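Local coordinates for putative acetoin utilization protein, acetoin dehydrogenase (Thermus thermophilus, PDB 5AWE) that is of unknown function but pairs CBS domains with an ACT domain, an architecture consistent with sensing small ligands such as nucleotides or amino acids, at residues V86-D91 against G107-M112. Sequence-based numbering, arbitrary orientation.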
ATOM      1  N   VAL A  86     -19.889 -16.735 -17.875  1.00 32.14           N
ATOM      2  CA  VAL A  86     -21.060 -16.579 -18.730  1.00 33.97           C
ATOM      3  C   VAL A  86     -20.606 -16.034 -20.082  1.00 35.11           C
ATOM      4  O   VAL A  86     -19.897 -15.029 -20.151  1.00 35.82           O
ATOM      5  CB  VAL A  86     -22.106 -15.604 -18.110  1.00 36.26           C
ATOM      6  CG1 VAL A  86     -22.415 -16.006 -16.666  1.00 38.46           C
ATOM      7  CG2 VAL A  86     -21.599 -14.184 -18.162  1.00 36.64           C
ATOM      8  N   THR A  87     -21.016 -16.705 -21.155  1.00 35.89           N
ATOM      9  CA  THR A  87     -20.586 -16.336 -22.497  1.00 35.22           C
ATOM     10  C   THR A  87     -21.767 -16.264 -23.473  1.00 35.04           C
ATOM     11  O   THR A  87     -22.878 -16.674 -23.148  1.00 36.12           O
ATOM     12  CB  THR A  87     -19.575 -17.347 -23.023  1.00 34.42           C
ATOM     13  OG1 THR A  87     -20.214 -18.620 -23.183  1.00 36.17           O
ATOM     14  CG2 THR A  87     -18.431 -17.490 -22.038  1.00 32.96           C
ATOM     15  N   VAL A  88     -21.514 -15.719 -24.659  1.00 33.99           N
ATOM     16  CA  VAL A  88     -22.461 -15.776 -25.768  1.00 33.62           C
ATOM     17  C   VAL A  88     -21.775 -16.288 -27.024  1.00 33.74           C
ATOM     18  O   VAL A  88     -20.569 -16.089 -27.213  1.00 33.82           O
ATOM     19  CB  VAL A  88     -23.050 -14.390 -26.111  1.00 33.66           C
ATOM     20  CG1 VAL A  88     -24.419 -14.238 -25.496  1.00 31.81           C
ATOM     21  CG2 VAL A  88     -22.119 -13.298 -25.631  1.00 23.84           C
ATOM     22  N   GLU A  89     -22.551 -16.934 -27.887  1.00 34.18           N
ATOM     23  CA  GLU A  89     -22.036 -17.408 -29.165  1.00 36.00           C
ATOM     24  C   GLU A  89     -21.929 -16.236 -30.130  1.00 35.40           C
ATOM     25  O   GLU A  89     -22.774 -15.345 -30.131  1.00 35.20           O
ATOM     26  CB  GLU A  89     -22.965 -18.474 -29.748  1.00 39.43           C
ATOM     27  CG  GLU A  89     -23.705 -19.292 -28.697  1.00 48.34           C
ATOM     28  CD  GLU A  89     -24.934 -18.572 -28.154  1.00 56.04           C
ATOM     29  OE1 GLU A  89     -25.972 -18.562 -28.851  1.00 62.51           O
ATOM     30  OE2 GLU A  89     -24.867 -18.016 -27.035  1.00 52.75           O
ATOM     31  N   ALA A  90     -20.883 -16.234 -30.945  1.00 36.13           N
ATOM     32  CA  ALA A  90     -20.684 -15.170 -31.922  1.00 36.86           C
ATOM     33  C   ALA A  90     -21.933 -14.978 -32.792  1.00 36.56           C
ATOM     34  O   ALA A  90     -22.313 -13.849 -33.111  1.00 37.43           O
ATOM     35  CB  ALA A  90     -19.475 -15.497 -32.798  1.00 35.66           C
ATOM     36  N   ASP A  91     -22.571 -16.085 -33.159  1.00 35.12           N
ATOM     37  CA  ASP A  91     -23.681 -16.059 -34.105  1.00 35.11           C
ATOM     38  C   ASP A  91     -25.012 -15.819 -33.425  1.00 33.13           C
ATOM     39  O   ASP A  91     -26.057 -15.946 -34.049  1.00 34.54           O
ATOM     40  CB  ASP A  91     -23.756 -17.377 -34.881  1.00 39.75           C
ATOM     41  CG  ASP A  91     -24.168 -18.546 -34.005  1.00 43.83           C
ATOM     42  OD1 ASP A  91     -25.157 -18.412 -33.255  1.00 49.71           O
ATOM     43  OD2 ASP A  91     -23.505 -19.603 -34.066  1.00 47.87           O
ATOM     44  N   GLY A 107     -20.823  -6.262 -17.131  1.00 43.31           N
ATOM     45  CA  GLY A 107     -20.620  -5.246 -18.148  1.00 41.49           C
ATOM     46  C   GLY A 107     -19.924  -5.771 -19.391  1.00 41.08           C
ATOM     47  O   GLY A 107     -19.708  -5.032 -20.352  1.00 40.88           O
ATOM     48  N   GLY A 108     -19.567  -7.050 -19.374  1.00 39.51           N
ATOM     49  CA  GLY A 108     -18.779  -7.604 -20.456  1.00 38.31           C
ATOM     50  C   GLY A 108     -19.000  -9.094 -20.595  1.00 38.21           C
ATOM     51  O   GLY A 108     -19.447  -9.753 -19.655  1.00 39.06           O
ATOM     52  N   LEU A 109     -18.679  -9.633 -21.766  1.00 36.29           N
ATOM     53  CA  LEU A 109     -19.071 -10.994 -22.096  1.00 33.50           C
ATOM     54  C   LEU A 109     -18.120 -11.618 -23.113  1.00 32.85           C
ATOM     55  O   LEU A 109     -17.968 -11.116 -24.230  1.00 31.97           O
ATOM     56  CB  LEU A 109     -20.483 -10.973 -22.684  1.00 35.57           C
ATOM     57  CG  LEU A 109     -21.621 -11.810 -22.099  1.00 37.41           C
ATOM     58  CD1 LEU A 109     -21.619 -11.745 -20.578  1.00 32.92           C
ATOM     59  CD2 LEU A 109     -22.941 -11.273 -22.665  1.00 29.05           C
ATOM     60  N   PRO A 110     -17.448 -12.708 -22.734  1.00 31.91           N
ATOM     61  CA  PRO A 110     -16.542 -13.331 -23.700  1.00 32.68           C
ATOM     62  C   PRO A 110     -17.393 -13.879 -24.851  1.00 32.39           C
ATOM     63  O   PRO A 110     -18.479 -14.412 -24.619  1.00 32.57           O
ATOM     64  CB  PRO A 110     -15.868 -14.448 -22.896  1.00 31.46           C
ATOM     65  CG  PRO A 110     -16.002 -14.012 -21.467  1.00 34.75           C
ATOM     66  CD  PRO A 110     -17.322 -13.295 -21.392  1.00 28.57           C
ATOM     67  N   VAL A 111     -16.918 -13.739 -26.082  1.00 32.03           N
ATOM     68  CA  VAL A 111     -17.675 -14.249 -27.212  1.00 32.88           C
ATOM     69  C   VAL A 111     -17.017 -15.507 -27.737  1.00 33.79           C
ATOM     70  O   VAL A 111     -15.800 -15.563 -27.916  1.00 33.57           O
ATOM     71  CB  VAL A 111     -17.784 -13.210 -28.355  1.00 31.18           C
ATOM     72  CG1 VAL A 111     -18.615 -13.785 -29.500  1.00 25.52           C
ATOM     73  CG2 VAL A 111     -18.418 -11.922 -27.831  1.00 23.76           C
HETATM   74  N   MSE A 112     -17.838 -16.520 -27.972  1.00 35.32           N
HETATM   75  CA  MSE A 112     -17.344 -17.855 -28.272  1.00 38.69           C
HETATM   76  C   MSE A 112     -17.822 -18.340 -29.630  1.00 40.12           C
HETATM   77  O   MSE A 112     -18.834 -17.875 -30.152  1.00 39.55           O
HETATM   78  CB  MSE A 112     -17.818 -18.840 -27.198  1.00 39.06           C
HETATM   79  CG  MSE A 112     -17.423 -18.452 -25.783  1.00 46.00           C
HETATM   80 SE   MSE A 112     -15.636 -18.432 -25.586  1.00 58.31          SE
HETATM   81  CE  MSE A 112     -15.267 -20.125 -25.885  1.00 42.86           C
TER
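Leu109 sets its two methyls against two valines of segment 86-91, CD1 on Val86 and CD2 on Val88. Its CD1 meets CG2 of Val86 at 3.4 Å, the two side chains slanting across one another, while CD2 touches CG2 of Val88 at 3.7 Å with the chains about at right angles. An alanine in place of Leu109 would probably open a gap beside both valines and leave Leu100 of helix 94-103 with less to pack on. Further along, Val111 holds CG1 anti to its backbone N (chi1 -179°), which lays CG1 of Val111 3.5 Å from CA of Ala90. Met112 is a selenomethionine in the model; CG of Met112 lies 3.7 Å from CB of Thr87, the two side chains crossing at a slant, and Leu43 of strand 42-48 touches both residues. The backbones zip together unevenly. Val88 N to Pro110 O is a weak hydrogen bond at 3.3 Å, whereas Met112 N gives Val88 O a firmer one of 2.9 Å, and Ala90 N makes a hydrogen bond of 2.7 Å to Met112 O. Short strand 88-89 is thus the outermost strand of this sheet within the chain, parallel to strand 108-113, with helix 94-103 linking the two: the beta-alpha-beta unit of a CBS domain.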